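Local coordinates for protein NAD-dependent epimerase/dehydratase (Bacteroides thetaiotaomicron, PDB 3DHN) that probably binds a nicotinamide adenine dinucleotide cofactor (NAD or NADP) on a Rossmann fold and may work as an oxidoreductase or epimerase, its substrate and reaction not being established, at residues A[162-167]-A[188-193]; A[173-178]-A[194-199]; A[28-33]-A[45-50]; A[69-74]-A[102-107]. One frame throughout, in Å; residues are numbered along the deposited sequence.

Three of the four contacts reach the main sheet of the Rossmann fold. Interaction 3 pairs its outermost strand 48-51 with 30-34, and interaction 4 pairs two strands nearer the middle, 70-73 and 106-110; their centres are about 15 Å apart. Interaction 2 sets the approach to the opposite border strand, 176-178, against helix 194-206, and its nearest atoms come within about 7 Å of interaction 4. Interaction 1 is a separate small parallel ladder that runs directly into that helix. It touches interaction 2, with a probable hydrogen bond of 2.9 Å from V194 N to R167 O and with M166 SE 3.7 Å from Y197 CG.

Interaction 1: residues A[162-167]-A[188-193]; sequences PAADMR and GNSHIS
A short two-stranded parallel sheet, apart from the main Rossmann sheet, joins 165-167 to 191-193. D165 O receives I192 N at 3.2 Å, the donor lying 27° above the carbonyl plane, while D165 N gives to S190 O; the rung from R167 N to I192 O is weak. M166, a selenomethionine, lies beside I192 and points the same way. Its CB sits 4.0 Å from I192 CG2. CG is equally near that methyl and also meets V194 CG2, and SE, 4.1 Å from I192 CG2, packs on Y197 CG. With CG and SE each placed anti, the chain runs straight to the selenium; the bend at chi3 (56°) then brings M166 CE to 3.5 Å from P162 CB. The methionine it stands for suits so apolar a setting. S193 begins helix 194-206 as N-cap, its OG bonding D196 N. The small A163 fits against the other segment, its CB 3.4 Å from S190 OG and 3.8 Å from I192 CG2, although its buried N has no partner in the model. Serine suits position 190 because its hydroxyl can reach across to the main chain of 162-167: S190 OG, anti to S190 N (chi1 171°), accepts A164 N at 3.0 Å.

Interaction 2: residues A[173-178]-A[194-199]; sequences GRYRLG and VEDYAA
The first turn of helix 194-206 meets the loop leading to strand 176-178, a border strand of the Rossmann sheet, and one buried carboxylate carries the join. D196 points toward the loop, and its OD1 takes G173 N at 2.8 Å with an N-H...O angle of 160°, using the syn lone pair on the side of the other oxygen. OD2 is held too, by Y219 OH and T172 OG1, so both oxygens are satisfied and the group is fixed in rotation. An aspartate suits the place because its short arm offers two acceptors close to the helix backbone. Its position near the helix N-terminus would also be expected to favour the charged form. On the inner side the Y175 ring packs against A200 of the helix and I217.

The loop itself is the loose, solvent side. G173 is exposed, and glycine suits it because its positive phi would jam a CB against the preceding carbonyl. R174 points its CB away from the helix and is exposed; its NH1 forms a salt bridge with E221. R176 and L177, also exposed, stay clear of 194-199, and R176 NH1 hydrogen-bonds the carbonyl of the next residue, L177 O. Y175 bridges the two regimes, its ring plane 62° from that of the carboxylate. Its chi1 of 46° puts CG in the crowded position between N and carbonyl carbon and brings the ring edge to the acid: Y175 CD2 lies 4.0 Å from D196 CG, and CE2 the same distance from OD1.

Interaction 3: residues A[28-33]-A[45-50]; sequences GFEVTA and NEHLKV
E30 OE2 lies over one face of the H47 imidazole, at the start of a parallel strand pair on the border of the Rossmann sheet. E30 OE2 stands 3.0 Å from H47 CD2, a close approach, and the carboxylate and ring planes are 66° apart. OE2 is also near NE2, but the angle is too poor for a hydrogen bond, so the pairing is electrostatic at most; a carboxylate here would probably favour a protonated ring. The carbonyls of F29 and G28 approach the ring obliquely. Both side chains bring CG anti to the carbonyl carbon, and E30 then bends at chi2 (-137°) to reach the ring.

Beyond these groups the strands are stitched by main chain. V31 N gives to H47 O at 2.8 Å, K49 N to V31 O at 3.0 Å, and A33 N to K49 O at 2.8 Å, each donor nearly along the C=O axis. V31, A33, L48 and V50 share one face; the first three lie on helix 14-25, which explains their apolar character. L48 CD1 reaches across to A33 CB at 4.2 Å, and the small alanine suits a place close under L21 of the helix. T32 and K49 share the other face, the lysine chain extending away to a surface position where its charge is easily accommodated.

The turn before strand 48-51 is type I, from N45 to L48. Its asparagine forms an Asx turn, a crowded and apparently strained one in the model, with N45 OD1 accepting H47 N at a very short 2.3 Å.

Interaction 4: residues A[69-74]-A[102-107]; sequences DAVISA and AGVNRF
D69 OD1, just ahead of strand 70-73, is gripped by two backbone N-H groups, K5 N and K6 N, which tie it to the start of strand 6-10. Across the two segments the held atom is R106 O: it accepts one hydrogen bond, from V71 N at 3.1 Å with an N-H...O angle of 163° and the donor in the carbonyl plane, supplemented by a weak CH...O contact from A70 CA. This pairing begins the parallel ladder between two neighbouring strands of the Rossmann sheet, joined by a beta-alpha-beta crossover through helix 87-101. G103, with positive phi, ends that helix in a Schellman motif, a backbone shape suited to glycine, and the chain then turns into strand 106-110.

V71 and F107 face the crossover helix together. V71 CG1, anti to its own N, lies 4.0 Å from F107 CD1, while its other branch, CG2, meets V104 CG2 at 4.4 Å. V71 and V104 both pack against V99 of the helix. F107 CG is likewise anti (chi1 174°), so that the ring runs along strand 70-73 rather than away from it: CD1 comes to 3.5 Å from V71 O and CE1 to 3.8 Å from S73 CB. The small serine fits beside the ring, and its OG has a weak bond to F75 N.

On the reverse face A70 and I72 pack against helix 194-206. A70 CB packs against the stem of R106, 3.9 Å from R106 CB. The arginine bends at chi2 (92°) and carries its guanidinium away to E204, D156 and the carbonyl of H210. An apolar stem thus lies in the core while two acids probably balance the buried charge, tying this strand to helix 194-206 and to strand 156-161.

Interaction 1: residues A[162-167]-A[188-193]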
loop_
_atom_site.group_PDB
_atom_site.type_symbol
_atom_site.label_atom_id
_atom_site.label_comp_id
_atom_site.label_asym_id
_atom_site.label_seq_id
_atom_site.Cartn_x
_atom_site.Cartn_y
_atom_site.Cartn_z
ATOM N N PRO A 162 -7.020 -0.629 -2.602
ATOM C CA PRO A 162 -7.602 0.576 -3.210
ATOM C C PRO A 162 -8.833 0.182 -4.024
ATOM O O PRO A 162 -9.128 -1.003 -4.160
ATOM C CB PRO A 162 -6.486 1.072 -4.127
ATOM C CG PRO A 162 -5.798 -0.218 -4.536
ATOM C CD PRO A 162 -5.726 -0.964 -3.226
ATOM N N ALA A 163 -9.539 1.168 -4.570
ATOM C CA ALA A 163 -10.707 0.906 -5.412
ATOM C C ALA A 163 -10.201 0.320 -6.736
ATOM O O ALA A 163 -9.033 0.495 -7.083
ATOM C CB ALA A 163 -11.478 2.205 -5.675
ATOM N N ALA A 164 -11.075 -0.354 -7.480
ATOM C CA ALA A 164 -10.675 -0.975 -8.747
ATOM C C ALA A 164 -9.999 -0.023 -9.732
ATOM O O ALA A 164 -9.100 -0.429 -10.466
ATOM C CB ALA A 164 -11.878 -1.649 -9.411
ATOM N N ASP A 165 -10.411 1.240 -9.735
ATOM C CA ASP A 165 -9.836 2.232 -10.639
ATOM C C ASP A 165 -9.267 3.424 -9.860
ATOM O O ASP A 165 -10.013 4.287 -9.391
ATOM C CB ASP A 165 -10.908 2.694 -11.631
ATOM C CG ASP A 165 -10.412 3.755 -12.593
ATOM O OD1 ASP A 165 -9.220 3.726 -12.963
ATOM O OD2 ASP A 165 -11.231 4.610 -13.000
HETATM N N MSE A 166 -7.945 3.457 -9.720
HETATM C CA MSE A 166 -7.264 4.529 -8.993
HETATM C C MSE A 166 -6.336 5.344 -9.895
HETATM O O MSE A 166 -5.435 4.796 -10.529
HETATM C CB MSE A 166 -6.465 3.945 -7.822
HETATM C CG MSE A 166 -5.607 4.972 -7.092
HETATM SE SE MSE A 166 -4.933 4.344 -5.390
HETATM C CE MSE A 166 -4.016 2.742 -5.993
ATOM N N ARG A 167 -6.554 6.657 -9.932
ATOM C CA ARG A 167 -5.761 7.552 -10.772
ATOM C C ARG A 167 -5.563 8.889 -10.072
ATOM O O ARG A 167 -6.215 9.178 -9.059
ATOM C CB ARG A 167 -6.482 7.819 -12.098
ATOM C CG ARG A 167 -7.441 6.718 -12.521
ATOM C CD ARG A 167 -8.671 7.288 -13.226
ATOM N NE ARG A 167 -8.647 7.049 -14.665
ATOM C CZ ARG A 167 -9.645 7.354 -15.491
ATOM N NH1 ARG A 167 -10.752 7.912 -15.017
ATOM N NH2 ARG A 167 -9.533 7.105 -16.790
ATOM N N GLY A 188 -22.274 2.332 -10.159
ATOM C CA GLY A 188 -21.731 0.985 -10.147
ATOM C C GLY A 188 -20.222 0.920 -10.351
ATOM O O GLY A 188 -19.652 -0.168 -10.449
ATOM N N ASN A 189 -19.568 2.075 -10.422
ATOM C CA ASN A 189 -18.124 2.093 -10.606
ATOM C C ASN A 189 -17.361 2.248 -9.297
ATOM O O ASN A 189 -17.772 2.983 -8.394
ATOM C CB ASN A 189 -17.713 3.201 -11.581
ATOM C CG ASN A 189 -18.029 2.854 -13.027
ATOM O OD1 ASN A 189 -19.164 2.992 -13.480
ATOM N ND2 ASN A 189 -17.019 2.384 -13.754
ATOM N N SER A 190 -16.243 1.535 -9.210
ATOM C CA SER A 190 -15.383 1.557 -8.039
ATOM C C SER A 190 -14.146 2.397 -8.342
ATOM O O SER A 190 -13.274 1.978 -9.114
ATOM C CB SER A 190 -14.975 0.125 -7.673
ATOM O OG SER A 190 -13.972 0.107 -6.669
ATOM N N HIS A 191 -14.065 3.579 -7.738
ATOM C CA HIS A 191 -12.922 4.443 -7.971
ATOM C C HIS A 191 -12.497 5.285 -6.767
ATOM O O HIS A 191 -13.251 5.470 -5.807
ATOM C CB HIS A 191 -13.189 5.366 -9.174
ATOM C CG HIS A 191 -14.395 6.240 -9.022
ATOM N ND1 HIS A 191 -14.378 7.586 -9.319
ATOM C CD2 HIS A 191 -15.661 5.960 -8.624
ATOM C CE1 HIS A 191 -15.578 8.098 -9.108
ATOM N NE2 HIS A 191 -16.376 7.132 -8.686
ATOM N N ILE A 192 -11.269 5.783 -6.835
ATOM C CA ILE A 192 -10.711 6.627 -5.794
ATOM C C ILE A 192 -9.505 7.370 -6.373
ATOM O O ILE A 192 -8.841 6.877 -7.292
ATOM C CB ILE A 192 -10.238 5.787 -4.572
ATOM C CG1 ILE A 192 -9.942 6.707 -3.382
ATOM C CG2 ILE A 192 -9.007 4.965 -4.938
ATOM C CD1 ILE A 192 -11.199 7.405 -2.836
ATOM N N SER A 193 -9.220 8.552 -5.842
ATOM C CA SER A 193 -8.064 9.300 -6.317
ATOM C C SER A 193 -6.837 8.810 -5.562
ATOM O O SER A 193 -6.943 8.308 -4.438
ATOM C CB SER A 193 -8.224 10.799 -6.064
ATOM O OG SER A 193 -8.069 11.108 -4.691
#

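Interaction 2: residues A[173-178]-A[194-199]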
loop_
_atom_site.group_PDB
_atom_site.type_symbol
_atom_site.label_atom_id
_atom_site.label_comp_id
_atom_site.label_asym_id
_atom_site.label_seq_id
_atom_site.Cartn_x
_atom_site.Cartn_y
_atom_site.Cartn_z
ATOM N N GLY A 173 -10.999 14.293 0.671
ATOM C CA GLY A 173 -11.136 14.028 2.087
ATOM C C GLY A 173 -12.468 13.345 2.360
ATOM O O GLY A 173 -12.784 13.029 3.502
ATOM N N ARG A 174 -13.251 13.114 1.308
ATOM C CA ARG A 174 -14.550 12.469 1.459
ATOM C C ARG A 174 -14.641 11.157 0.682
ATOM O O ARG A 174 -14.504 11.141 -0.538
ATOM C CB ARG A 174 -15.669 13.409 1.000
ATOM C CG ARG A 174 -15.790 14.680 1.826
ATOM C CD ARG A 174 -17.044 15.467 1.455
ATOM N NE ARG A 174 -18.236 14.907 2.082
ATOM C CZ ARG A 174 -19.220 14.309 1.425
ATOM N NH1 ARG A 174 -19.161 14.190 0.110
ATOM N NH2 ARG A 174 -20.262 13.831 2.086
ATOM N N TYR A 175 -14.900 10.067 1.404
ATOM C CA TYR A 175 -15.005 8.742 0.805
ATOM C C TYR A 175 -15.512 7.750 1.839
ATOM O O TYR A 175 -15.594 8.065 3.029
ATOM C CB TYR A 175 -13.629 8.290 0.307
ATOM C CG TYR A 175 -12.526 8.526 1.318
ATOM C CD1 TYR A 175 -12.383 7.702 2.436
ATOM C CD2 TYR A 175 -11.659 9.612 1.186
ATOM C CE1 TYR A 175 -11.405 7.957 3.399
ATOM C CE2 TYR A 175 -10.681 9.875 2.140
ATOM C CZ TYR A 175 -10.561 9.045 3.243
ATOM O OH TYR A 175 -9.584 9.305 4.184
ATOM N N ARG A 176 -15.834 6.550 1.373
ATOM C CA ARG A 176 -16.310 5.478 2.239
ATOM C C ARG A 176 -15.169 4.489 2.525
ATOM O O ARG A 176 -14.365 4.173 1.634
ATOM C CB ARG A 176 -17.478 4.757 1.555
ATOM C CG ARG A 176 -17.827 3.378 2.101
ATOM C CD ARG A 176 -18.643 3.453 3.379
ATOM N NE ARG A 176 -19.710 2.457 3.365
ATOM C CZ ARG A 176 -19.619 1.245 3.897
ATOM N NH1 ARG A 176 -18.504 0.865 4.501
ATOM N NH2 ARG A 176 -20.646 0.413 3.818
ATOM N N LEU A 177 -15.078 4.033 3.774
ATOM C CA LEU A 177 -14.068 3.052 4.160
ATOM C C LEU A 177 -14.805 1.746 4.395
ATOM O O LEU A 177 -15.814 1.702 5.102
ATOM C CB LEU A 177 -13.314 3.472 5.433
ATOM C CG LEU A 177 -12.362 4.671 5.283
ATOM C CD1 LEU A 177 -11.749 5.002 6.630
ATOM C CD2 LEU A 177 -11.275 4.366 4.267
ATOM N N GLY A 178 -14.310 0.680 3.777
ATOM C CA GLY A 178 -14.955 -0.608 3.925
ATOM C C GLY A 178 -13.997 -1.657 4.433
ATOM O O GLY A 178 -12.879 -1.342 4.847
ATOM N N VAL A 194 -5.675 8.953 -6.191
ATOM C CA VAL A 194 -4.413 8.561 -5.585
ATOM C C VAL A 194 -4.176 9.420 -4.344
ATOM O O VAL A 194 -3.693 8.936 -3.325
ATOM C CB VAL A 194 -3.240 8.768 -6.568
ATOM C CG1 VAL A 194 -1.923 8.676 -5.830
ATOM C CG2 VAL A 194 -3.289 7.715 -7.662
ATOM N N GLU A 195 -4.534 10.694 -4.434
ATOM C CA GLU A 195 -4.354 11.608 -3.314
ATOM C C GLU A 195 -5.230 11.227 -2.108
ATOM O O GLU A 195 -4.761 11.242 -0.966
ATOM C CB GLU A 195 -4.654 13.045 -3.753
ATOM C CG GLU A 195 -3.671 13.625 -4.777
ATOM C CD GLU A 195 -3.772 12.971 -6.147
ATOM O OE1 GLU A 195 -4.857 12.452 -6.486
ATOM O OE2 GLU A 195 -2.769 12.998 -6.897
ATOM N N ASP A 196 -6.492 10.879 -2.353
ATOM C CA ASP A 196 -7.366 10.491 -1.238
ATOM C C ASP A 196 -6.960 9.151 -0.637
ATOM O O ASP A 196 -7.129 8.930 0.572
ATOM C CB ASP A 196 -8.841 10.459 -1.659
ATOM C CG ASP A 196 -9.536 11.799 -1.445
ATOM O OD1 ASP A 196 -9.201 12.486 -0.451
ATOM O OD2 ASP A 196 -10.426 12.164 -2.252
ATOM N N TYR A 197 -6.420 8.259 -1.469
ATOM C CA TYR A 197 -5.959 6.961 -0.980
ATOM C C TYR A 197 -4.769 7.174 -0.039
ATOM O O TYR A 197 -4.639 6.499 0.989
ATOM C CB TYR A 197 -5.556 6.056 -2.156
ATOM C CG TYR A 197 -4.871 4.772 -1.739
ATOM C CD1 TYR A 197 -3.503 4.743 -1.451
ATOM C CD2 TYR A 197 -5.601 3.589 -1.606
ATOM C CE1 TYR A 197 -2.879 3.557 -1.038
ATOM C CE2 TYR A 197 -4.997 2.407 -1.198
ATOM C CZ TYR A 197 -3.634 2.391 -0.919
ATOM O OH TYR A 197 -3.034 1.207 -0.539
ATOM N N ALA A 198 -3.899 8.117 -0.383
ATOM C CA ALA A 198 -2.734 8.396 0.453
ATOM C C ALA A 198 -3.150 9.028 1.777
ATOM O O ALA A 198 -2.613 8.687 2.837
ATOM C CB ALA A 198 -1.763 9.316 -0.280
ATOM N N ALA A 199 -4.098 9.959 1.716
ATOM C CA ALA A 199 -4.565 10.629 2.921
ATOM C C ALA A 199 -5.107 9.612 3.910
ATOM O O ALA A 199 -4.882 9.729 5.119
ATOM C CB ALA A 199 -5.644 11.646 2.581
#

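Interaction 3: residues A[28-33]-A[45-50]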
loop_
_atom_site.group_PDB
_atom_site.type_symbol
_atom_site.label_atom_id
_atom_site.label_comp_id
_atom_site.label_asym_id
_atom_site.label_seq_id
_atom_site.Cartn_x
_atom_site.Cartn_y
_atom_site.Cartn_z
ATOM N N GLY A 28 4.004 16.117 9.361
ATOM C CA GLY A 28 4.991 16.060 10.422
ATOM C C GLY A 28 5.803 14.812 10.668
ATOM O O GLY A 28 6.482 14.727 11.689
ATOM N N PHE A 29 5.759 13.855 9.753
ATOM C CA PHE A 29 6.517 12.627 9.931
ATOM C C PHE A 29 7.934 12.720 9.396
ATOM O O PHE A 29 8.197 13.413 8.409
ATOM C CB PHE A 29 5.798 11.462 9.243
ATOM C CG PHE A 29 4.551 11.020 9.951
ATOM C CD1 PHE A 29 4.617 10.122 11.010
ATOM C CD2 PHE A 29 3.318 11.535 9.586
ATOM C CE1 PHE A 29 3.467 9.745 11.703
ATOM C CE2 PHE A 29 2.159 11.166 10.271
ATOM C CZ PHE A 29 2.236 10.269 11.331
ATOM N N GLU A 30 8.848 12.018 10.058
ATOM C CA GLU A 30 10.242 11.975 9.626
ATOM C C GLU A 30 10.292 10.738 8.736
ATOM O O GLU A 30 10.052 9.618 9.190
ATOM C CB GLU A 30 11.157 11.844 10.842
ATOM C CG GLU A 30 10.824 12.884 11.909
ATOM C CD GLU A 30 12.051 13.529 12.515
ATOM O OE1 GLU A 30 12.639 12.941 13.448
ATOM O OE2 GLU A 30 12.429 14.627 12.050
ATOM N N VAL A 31 10.602 10.938 7.462
ATOM C CA VAL A 31 10.571 9.834 6.518
ATOM C C VAL A 31 11.860 9.436 5.826
ATOM O O VAL A 31 12.648 10.288 5.411
ATOM C CB VAL A 31 9.520 10.128 5.401
ATOM C CG1 VAL A 31 9.284 8.889 4.542
ATOM C CG2 VAL A 31 8.222 10.623 6.013
ATOM N N THR A 32 12.064 8.127 5.703
ATOM C CA THR A 32 13.206 7.593 4.983
ATOM C C THR A 32 12.596 6.930 3.749
ATOM O O THR A 32 11.984 5.858 3.837
ATOM C CB THR A 32 13.983 6.541 5.790
ATOM O OG1 THR A 32 14.551 7.155 6.952
ATOM C CG2 THR A 32 15.106 5.954 4.947
ATOM N N ALA A 33 12.737 7.588 2.603
ATOM C CA ALA A 33 12.196 7.071 1.355
ATOM C C ALA A 33 13.221 6.198 0.657
ATOM O O ALA A 33 14.369 6.598 0.485
ATOM C CB ALA A 33 11.784 8.226 0.445
ATOM N N ASN A 45 13.537 18.904 2.327
ATOM C CA ASN A 45 12.945 18.922 3.665
ATOM C C ASN A 45 13.888 18.223 4.645
ATOM O O ASN A 45 14.401 17.143 4.358
ATOM C CB ASN A 45 11.585 18.214 3.606
ATOM C CG ASN A 45 11.006 17.915 4.973
ATOM O OD1 ASN A 45 11.571 17.141 5.740
ATOM N ND2 ASN A 45 9.865 18.518 5.279
ATOM N N GLU A 46 14.119 18.838 5.801
ATOM C CA GLU A 46 15.031 18.260 6.784
ATOM C C GLU A 46 14.537 16.971 7.439
ATOM O O GLU A 46 15.300 16.277 8.104
ATOM C CB GLU A 46 15.365 19.286 7.870
ATOM C CG GLU A 46 14.215 19.623 8.798
ATOM C CD GLU A 46 14.693 20.214 10.113
ATOM O OE1 GLU A 46 15.923 20.377 10.285
ATOM O OE2 GLU A 46 13.840 20.511 10.976
ATOM N N HIS A 47 13.262 16.651 7.254
ATOM C CA HIS A 47 12.685 15.435 7.818
ATOM C C HIS A 47 12.685 14.321 6.777
ATOM O O HIS A 47 11.947 13.347 6.907
ATOM C CB HIS A 47 11.246 15.688 8.267
ATOM C CG HIS A 47 11.129 16.544 9.488
ATOM N ND1 HIS A 47 11.726 17.782 9.595
ATOM C CD2 HIS A 47 10.465 16.346 10.652
ATOM C CE1 HIS A 47 11.433 18.310 10.769
ATOM N NE2 HIS A 47 10.668 17.459 11.430
ATOM N N LEU A 48 13.519 14.460 5.749
ATOM C CA LEU A 48 13.572 13.460 4.686
ATOM C C LEU A 48 14.954 12.913 4.343
ATOM O O LEU A 48 15.915 13.668 4.169
ATOM C CB LEU A 48 12.943 14.028 3.404
ATOM C CG LEU A 48 12.979 13.153 2.140
ATOM C CD1 LEU A 48 12.104 11.916 2.332
ATOM C CD2 LEU A 48 12.494 13.960 0.942
ATOM N N LYS A 49 15.035 11.589 4.240
ATOM C CA LYS A 49 16.261 10.897 3.858
ATOM C C LYS A 49 15.929 9.985 2.684
ATOM O O LYS A 49 14.955 9.229 2.731
ATOM C CB LYS A 49 16.808 10.033 4.994
ATOM C CG LYS A 49 17.318 10.788 6.196
ATOM C CD LYS A 49 17.838 9.796 7.225
ATOM C CE LYS A 49 17.880 10.396 8.617
ATOM N NZ LYS A 49 17.922 9.322 9.652
ATOM N N VAL A 50 16.741 10.052 1.636
ATOM C CA VAL A 50 16.530 9.232 0.449
ATOM C C VAL A 50 17.603 8.154 0.378
ATOM O O VAL A 50 18.793 8.450 0.451
ATOM C CB VAL A 50 16.588 10.088 -0.836
ATOM C CG1 VAL A 50 16.245 9.228 -2.055
ATOM C CG2 VAL A 50 15.628 11.265 -0.717
#

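Interaction 4: residues A[69-74]-A[102-107]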
loop_
_atom_site.group_PDB
_atom_site.type_symbol
_atom_site.label_atom_id
_atom_site.label_comp_id
_atom_site.label_asym_id
_atom_site.label_seq_id
_atom_site.Cartn_x
_atom_site.Cartn_y
_atom_site.Cartn_z
ATOM N N ASP A 69 9.594 3.355 13.589
ATOM C CA ASP A 69 8.405 3.124 14.402
ATOM C C ASP A 69 7.414 2.281 13.584
ATOM O O ASP A 69 6.640 1.500 14.136
ATOM C CB ASP A 69 7.761 4.465 14.788
ATOM C CG ASP A 69 8.661 5.321 15.692
ATOM O OD1 ASP A 69 8.314 6.497 15.940
ATOM O OD2 ASP A 69 9.709 4.819 16.160
ATOM N N ALA A 70 7.448 2.448 12.263
ATOM C CA ALA A 70 6.574 1.708 11.350
ATOM C C ALA A 70 7.120 1.770 9.927
ATOM O O ALA A 70 7.914 2.660 9.583
ATOM C CB ALA A 70 5.154 2.281 11.383
ATOM N N VAL A 71 6.691 0.818 9.106
ATOM C CA VAL A 71 7.119 0.751 7.715
ATOM C C VAL A 71 5.912 0.625 6.790
ATOM O O VAL A 71 4.995 -0.149 7.053
ATOM C CB VAL A 71 8.042 -0.469 7.461
ATOM C CG1 VAL A 71 8.271 -0.661 5.956
ATOM C CG2 VAL A 71 9.374 -0.273 8.168
ATOM N N ILE A 72 5.918 1.406 5.714
ATOM C CA ILE A 72 4.865 1.364 4.713
ATOM C C ILE A 72 5.554 0.963 3.416
ATOM O O ILE A 72 6.584 1.538 3.054
ATOM C CB ILE A 72 4.213 2.746 4.481
ATOM C CG1 ILE A 72 3.559 3.253 5.765
ATOM C CG2 ILE A 72 3.187 2.650 3.348
ATOM C CD1 ILE A 72 3.072 4.699 5.663
ATOM N N SER A 73 5.002 -0.029 2.722
ATOM C CA SER A 73 5.584 -0.460 1.462
ATOM C C SER A 73 4.635 -0.243 0.286
ATOM O O SER A 73 3.495 -0.724 0.302
ATOM C CB SER A 73 5.980 -1.934 1.521
ATOM O OG SER A 73 6.444 -2.370 0.249
ATOM N N ALA A 74 5.113 0.482 -0.722
ATOM C CA ALA A 74 4.347 0.759 -1.936
ATOM C C ALA A 74 5.018 0.087 -3.143
ATOM O O ALA A 74 4.860 0.530 -4.285
ATOM C CB ALA A 74 4.243 2.267 -2.163
ATOM N N ALA A 102 13.905 -6.758 11.482
ATOM C CA ALA A 102 14.440 -5.482 11.942
ATOM C C ALA A 102 13.852 -5.090 13.296
ATOM O O ALA A 102 14.346 -4.175 13.957
ATOM C CB ALA A 102 14.153 -4.394 10.916
ATOM N N GLY A 103 12.784 -5.772 13.694
ATOM C CA GLY A 103 12.170 -5.484 14.980
ATOM C C GLY A 103 10.992 -4.524 15.014
ATOM O O GLY A 103 10.514 -4.187 16.101
ATOM N N VAL A 104 10.504 -4.083 13.855
ATOM C CA VAL A 104 9.371 -3.153 13.844
ATOM C C VAL A 104 8.069 -3.933 14.036
ATOM O O VAL A 104 7.912 -5.050 13.535
ATOM C CB VAL A 104 9.310 -2.331 12.533
ATOM C CG1 VAL A 104 10.725 -2.072 12.003
ATOM C CG2 VAL A 104 8.453 -3.022 11.518
ATOM N N ASN A 105 7.138 -3.335 14.769
ATOM C CA ASN A 105 5.871 -3.983 15.080
ATOM C C ASN A 105 4.666 -3.591 14.223
ATOM O O ASN A 105 3.595 -4.184 14.368
ATOM C CB ASN A 105 5.534 -3.735 16.554
ATOM C CG ASN A 105 6.663 -4.148 17.494
ATOM O OD1 ASN A 105 7.103 -5.300 17.491
ATOM N ND2 ASN A 105 7.133 -3.202 18.304
ATOM N N ARG A 106 4.836 -2.611 13.340
ATOM C CA ARG A 106 3.742 -2.140 12.490
ATOM C C ARG A 106 4.155 -2.037 11.019
ATOM O O ARG A 106 5.102 -1.327 10.676
ATOM C CB ARG A 106 3.280 -0.772 12.990
ATOM C CG ARG A 106 2.120 -0.165 12.235
ATOM C CD ARG A 106 0.774 -0.527 12.848
ATOM N NE ARG A 106 -0.259 0.391 12.375
ATOM C CZ ARG A 106 -1.550 0.090 12.264
ATOM N NH1 ARG A 106 -1.995 -1.116 12.600
ATOM N NH2 ARG A 106 -2.392 0.997 11.787
ATOM N N PHE A 107 3.424 -2.734 10.153
ATOM C CA PHE A 107 3.717 -2.748 8.720
ATOM C C PHE A 107 2.443 -2.510 7.913
ATOM O O PHE A 107 1.463 -3.235 8.078
ATOM C CB PHE A 107 4.330 -4.112 8.357
ATOM C CG PHE A 107 4.552 -4.332 6.881
ATOM C CD1 PHE A 107 5.460 -3.555 6.171
ATOM C CD2 PHE A 107 3.890 -5.361 6.213
ATOM C CE1 PHE A 107 5.708 -3.800 4.822
ATOM C CE2 PHE A 107 4.131 -5.612 4.862
ATOM C CZ PHE A 107 5.040 -4.836 4.169
#